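Local coordinates for HP0420 homologue (Helicobacter felis, PDB 3LW3), which is of unknown function but adopts the hotdog fold, which in many relatives binds or hydrolyses acyl-CoA thioesters, at residues A28-F33 and A68-N73; L16-R21 and K75-S80. All coordinates share one frame; numbering follows the deposited sequence.

Contact 1 (A28-F33 and A68-N73)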
loop_
_atom_site.group_PDB
_atom_site.type_symbol
_atom_site.label_atom_id
_atom_site.label_comp_id
_atom_site.label_asym_id
_atom_site.label_seq_id
_atom_site.Cartn_x
_atom_site.Cartn_y
_atom_site.Cartn_z
ATOM N N ALA B 28 -3.462 6.315 8.008
ATOM C CA ALA B 28 -2.785 7.585 8.260
ATOM C C ALA B 28 -3.876 8.607 8.577
ATOM O O ALA B 28 -5.026 8.476 8.166
ATOM C CB ALA B 28 -1.974 8.051 7.033
ATOM N N GLU B 29 -3.496 9.623 9.324
ATOM C CA GLU B 29 -4.405 10.737 9.641
ATOM C C GLU B 29 -4.397 11.781 8.512
ATOM O O GLU B 29 -3.314 12.238 8.085
ATOM C CB GLU B 29 -4.020 11.404 10.966
ATOM C CG GLU B 29 -4.905 12.583 11.286
ATOM C CD GLU B 29 -4.414 13.374 12.496
ATOM O OE1 GLU B 29 -3.218 13.275 12.862
ATOM O OE2 GLU B 29 -5.222 14.124 13.085
ATOM N N LEU B 30 -5.584 12.172 8.056
ATOM C CA LEU B 30 -5.674 13.182 7.025
ATOM C C LEU B 30 -5.396 14.521 7.669
ATOM O O LEU B 30 -6.034 14.858 8.665
ATOM C CB LEU B 30 -7.082 13.220 6.455
ATOM C CG LEU B 30 -7.352 14.254 5.363
ATOM C CD1 LEU B 30 -6.433 14.107 4.135
ATOM C CD2 LEU B 30 -8.816 14.151 5.010
ATOM N N ILE B 31 -4.499 15.285 7.065
ATOM C CA ILE B 31 -4.079 16.600 7.540
ATOM C C ILE B 31 -4.665 17.735 6.686
ATOM O O ILE B 31 -5.191 18.729 7.233
ATOM C CB ILE B 31 -2.577 16.731 7.590
ATOM C CG1 ILE B 31 -1.929 15.599 8.388
ATOM C CG2 ILE B 31 -2.210 18.118 8.096
ATOM C CD1 ILE B 31 -2.395 15.564 9.811
ATOM N N SER B 32 -4.612 17.609 5.362
ATOM C CA SER B 32 -5.208 18.623 4.503
ATOM C C SER B 32 -5.385 18.035 3.105
ATOM O O SER B 32 -4.774 17.001 2.759
ATOM C CB SER B 32 -4.263 19.807 4.386
ATOM O OG SER B 32 -2.986 19.387 3.948
ATOM N N PHE B 33 -6.205 18.700 2.307
ATOM C CA PHE B 33 -6.363 18.325 0.917
ATOM C C PHE B 33 -7.007 19.480 0.185
ATOM O O PHE B 33 -7.662 20.339 0.809
ATOM C CB PHE B 33 -7.195 17.056 0.708
ATOM C CG PHE B 33 -8.636 17.188 1.129
ATOM C CD1 PHE B 33 -8.994 17.190 2.495
ATOM C CD2 PHE B 33 -9.646 17.334 0.173
ATOM C CE1 PHE B 33 -10.335 17.301 2.881
ATOM C CE2 PHE B 33 -10.969 17.451 0.561
ATOM C CZ PHE B 33 -11.312 17.442 1.902
ATOM N N ALA B 68 -2.328 10.071 -2.129
ATOM C CA ALA B 68 -2.491 10.163 -3.595
ATOM C C ALA B 68 -3.985 10.292 -3.963
ATOM O O ALA B 68 -4.369 11.196 -4.690
ATOM C CB ALA B 68 -1.866 8.956 -4.262
ATOM N N LEU B 69 -4.833 9.407 -3.438
ATOM C CA LEU B 69 -6.287 9.456 -3.713
ATOM C C LEU B 69 -6.888 10.787 -3.241
ATOM O O LEU B 69 -7.702 11.371 -3.938
ATOM C CB LEU B 69 -6.994 8.246 -3.106
ATOM C CG LEU B 69 -6.709 6.955 -3.884
ATOM C CD1 LEU B 69 -7.024 5.608 -3.122
ATOM C CD2 LEU B 69 -7.501 7.020 -5.195
ATOM N N CYS B 70 -6.478 11.274 -2.068
ATOM C CA CYS B 70 -6.999 12.537 -1.555
ATOM C C CYS B 70 -6.613 13.778 -2.385
ATOM O O CYS B 70 -7.371 14.761 -2.447
ATOM C CB CYS B 70 -6.574 12.737 -0.106
ATOM S SG CYS B 70 -7.303 11.590 1.047
ATOM N N ALA B 71 -5.468 13.743 -3.038
ATOM C CA ALA B 71 -5.033 14.862 -3.866
ATOM C C ALA B 71 -5.977 15.087 -5.054
ATOM O O ALA B 71 -6.198 16.236 -5.454
ATOM C CB ALA B 71 -3.581 14.602 -4.408
ATOM N N LEU B 72 -6.463 13.991 -5.623
ATOM C CA LEU B 72 -7.414 14.057 -6.745
ATOM C C LEU B 72 -8.866 14.178 -6.229
ATOM O O LEU B 72 -9.681 14.925 -6.795
ATOM C CB LEU B 72 -7.272 12.828 -7.640
ATOM C CG LEU B 72 -8.218 12.778 -8.824
ATOM C CD1 LEU B 72 -7.920 13.987 -9.660
ATOM C CD2 LEU B 72 -7.951 11.493 -9.546
ATOM N N ASN B 73 -9.176 13.467 -5.143
ATOM C CA ASN B 73 -10.454 13.549 -4.444
ATOM C C ASN B 73 -11.678 13.352 -5.355
ATOM O O ASN B 73 -12.599 14.145 -5.325
ATOM C CB ASN B 73 -10.580 14.876 -3.667
ATOM C CG ASN B 73 -11.762 14.888 -2.704
ATOM O OD1 ASN B 73 -12.330 15.950 -2.433
ATOM N ND2 ASN B 73 -12.173 13.725 -2.227
#
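Leu-30 and Phe-33 of the first strand lean on the last turn of the central helix, Cys-70 above all, in a hotdog fold, where a long helix lies wrapped in an antiparallel sheet. The apolar part of the contact centres on Cys-70. Leu-30 reaches it only with the end of its side chain: CG is turned anti to the backbone N (chi1 179°), and CD1 meets Cys-70 SG at 4.1 Å. Phe-33 comes in with its root, its CB lying 4.4 Å from Cys-70 CB. Leu-16 and Ala-38 also touch the cysteine, which is buried. A classic beta bulge, with Ile-31 and Ser-32 both facing Thr-39 of the adjacent strand, separates Leu-30 from Phe-33 along the strand.

The remaining touches set carbon against polar groups of the helix end. Phe-33 CB lies 3.9 Å from the carbonyl O of Cys-70. Just beyond the helix, Asn-73 takes up positive phi (53°) while Asn-73 N still donates a hydrogen bond to Leu-69 O, 2.8 Å. Its side chain carries the contact past the last turn to the phenyl ring of Phe-33, where CE2 is the nearest ring atom, the ring and amide planes 78° apart.

Contact 2 (L16-R21 and K75-S80)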
loop_
_atom_site.group_PDB
_atom_site.type_symbol
_atom_site.label_atom_id
_atom_site.label_comp_id
_atom_site.label_asym_id
_atom_site.label_seq_id
_atom_site.Cartn_x
_atom_site.Cartn_y
_atom_site.Cartn_z
ATOM N N LEU B 16 -14.374 15.281 1.763
ATOM C CA LEU B 16 -13.545 14.204 1.202
ATOM C C LEU B 16 -14.469 13.171 0.548
ATOM O O LEU B 16 -15.337 12.579 1.216
ATOM C CB LEU B 16 -12.700 13.584 2.293
ATOM C CG LEU B 16 -11.754 12.518 1.767
ATOM C CD1 LEU B 16 -10.656 13.212 1.019
ATOM C CD2 LEU B 16 -11.218 11.718 2.932
ATOM N N LEU B 17 -14.305 12.989 -0.758
ATOM C CA LEU B 17 -15.158 12.123 -1.568
ATOM C C LEU B 17 -14.635 10.710 -1.739
ATOM O O LEU B 17 -15.394 9.814 -2.122
ATOM C CB LEU B 17 -15.336 12.739 -2.963
ATOM C CG LEU B 17 -15.870 14.181 -3.020
ATOM C CD1 LEU B 17 -16.342 14.495 -4.440
ATOM C CD2 LEU B 17 -16.967 14.370 -1.992
ATOM N N VAL B 18 -13.342 10.498 -1.491
ATOM C CA VAL B 18 -12.706 9.222 -1.786
ATOM C C VAL B 18 -12.518 8.370 -0.519
ATOM O O VAL B 18 -12.429 8.882 0.585
ATOM C CB VAL B 18 -11.367 9.481 -2.549
ATOM C CG1 VAL B 18 -10.359 10.103 -1.610
ATOM C CG2 VAL B 18 -10.871 8.220 -3.258
ATOM N N CYS B 19 -12.451 7.055 -0.697
ATOM C CA CYS B 19 -12.244 6.117 0.403
ATOM C C CYS B 19 -13.162 6.353 1.600
ATOM O O CYS B 19 -12.732 6.444 2.741
ATOM C CB CYS B 19 -10.775 6.064 0.830
ATOM S SG CYS B 19 -9.699 5.183 -0.421
ATOM N N THR B 20 -14.453 6.398 1.321
ATOM C CA THR B 20 -15.383 6.634 2.401
ATOM C C THR B 20 -15.370 5.563 3.502
ATOM O O THR B 20 -15.781 5.859 4.621
ATOM C CB THR B 20 -16.816 6.901 1.903
ATOM O OG1 THR B 20 -17.364 5.737 1.269
ATOM C CG2 THR B 20 -16.808 8.101 0.939
ATOM N N ARG B 21 -14.912 4.350 3.213
ATOM C CA ARG B 21 -14.947 3.298 4.222
ATOM C C ARG B 21 -13.609 3.165 4.971
ATOM O O ARG B 21 -13.520 2.390 5.905
ATOM C CB ARG B 21 -15.327 1.941 3.623
ATOM C CG ARG B 21 -16.599 1.889 2.787
ATOM C CD ARG B 21 -17.855 1.665 3.636
ATOM N NE ARG B 21 -17.695 0.637 4.679
ATOM C CZ ARG B 21 -18.051 -0.648 4.558
ATOM N NH1 ARG B 21 -18.588 -1.112 3.423
ATOM N NH2 ARG B 21 -17.858 -1.482 5.579
ATOM N N LYS B 75 -14.817 10.728 -6.563
ATOM C CA LYS B 75 -15.699 9.628 -6.173
ATOM C C LYS B 75 -15.254 8.255 -6.730
ATOM O O LYS B 75 -14.740 7.367 -5.996
ATOM C CB LYS B 75 -17.123 9.989 -6.658
ATOM C CG LYS B 75 -18.286 9.078 -6.181
ATOM C CD LYS B 75 -19.668 9.587 -6.704
ATOM C CE LYS B 75 -20.723 8.449 -6.777
ATOM N NZ LYS B 75 -22.136 8.931 -6.972
ATOM N N ASN B 76 -15.435 8.073 -8.021
ATOM C CA ASN B 76 -15.229 6.755 -8.599
ATOM C C ASN B 76 -13.804 6.576 -9.117
ATOM O O ASN B 76 -13.593 6.401 -10.295
ATOM C CB ASN B 76 -16.251 6.537 -9.717
ATOM C CG ASN B 76 -17.699 6.654 -9.219
ATOM O OD1 ASN B 76 -18.053 6.071 -8.187
ATOM N ND2 ASN B 76 -18.542 7.421 -9.950
ATOM N N SER B 77 -12.831 6.576 -8.214
ATOM C CA SER B 77 -11.429 6.468 -8.619
ATOM C C SER B 77 -10.745 5.249 -7.996
ATOM O O SER B 77 -11.094 4.833 -6.872
ATOM C CB SER B 77 -10.664 7.751 -8.272
ATOM O OG SER B 77 -10.583 7.985 -6.863
ATOM N N LEU B 78 -9.772 4.710 -8.722
ATOM C CA LEU B 78 -8.969 3.561 -8.305
ATOM C C LEU B 78 -7.519 3.836 -8.608
ATOM O O LEU B 78 -7.178 4.333 -9.681
ATOM C CB LEU B 78 -9.336 2.305 -9.112
ATOM C CG LEU B 78 -10.689 1.655 -8.866
ATOM C CD1 LEU B 78 -10.941 0.534 -9.883
ATOM C CD2 LEU B 78 -10.796 1.105 -7.461
ATOM N N ILE B 79 -6.640 3.399 -7.714
ATOM C CA ILE B 79 -5.233 3.307 -8.072
ATOM C C ILE B 79 -5.017 2.107 -8.996
ATOM O O ILE B 79 -5.356 0.966 -8.650
ATOM C CB ILE B 79 -4.326 3.175 -6.802
ATOM C CG1 ILE B 79 -4.467 4.437 -5.912
ATOM C CG2 ILE B 79 -2.898 2.865 -7.213
ATOM C CD1 ILE B 79 -3.812 4.270 -4.572
ATOM N N SER B 80 -4.454 2.381 -10.162
ATOM C CA SER B 80 -4.163 1.345 -11.173
ATOM C C SER B 80 -2.721 0.850 -11.177
ATOM O O SER B 80 -2.441 -0.290 -11.594
ATOM C CB SER B 80 -4.533 1.832 -12.589
ATOM O OG SER B 80 -3.895 3.062 -12.878
#
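Leu-17 meets Lys-75 where the loop ahead of the first strand passes the turn between the central helix and strand 77-86 of the hotdog fold. Their CA atoms are the nearest such pair of the contact, 5.3 Å apart. The contact here is made near the main chain: Leu-17 CB lies 4.2 Å from Lys-75 N, and Leu-17 O is 4.1 Å from Lys-75 CA. The lysine side chain starts out away from the loop. Both residues are exposed.

Val-18 supplies the buried half. With chi1 at 70°, which sets CG1 between the backbone N and the carbonyl carbon, CG2 lies anti to N and reaches Ser-77 OG at 3.6 Å, a methyl resting against a hydroxyl whose hydrogen-bond partner is Lys-74 O. Val-18 also packs on Glu-51 of the second subunit. At Cys-19 the loop turns to the dimer interface, where SG forms a disulfide with Cys-50 of the second subunit; Arg-21 makes a salt bridge with Asp-52 of that subunit.

Ser-77 touches Leu-69 of helix 57-72 and Ile-130 and Val-132 of strand 121-132, so the contact sits where the loop crosses from the helix end to the start of strand 77-86.

From the N terminus, the chain first enters contact 2 through loop 16-21 and soon afterwards contact 1 through strand 29-34. It then runs through strand 37-42 and helix 57-72, whose C-terminal end closes contact 1 at 68-73; contact 2 closes just beyond, at 75-80. Contact 1 is thus nested within the larger loop, and the two centres lie about 10 Å apart. They also touch directly, Asn-73 packing against Leu-16 and Leu-17. Together they bring the helix end, the N-terminal loop and the two strands that are outermost within this chain, 29-34 and 77-86, into one neighbourhood.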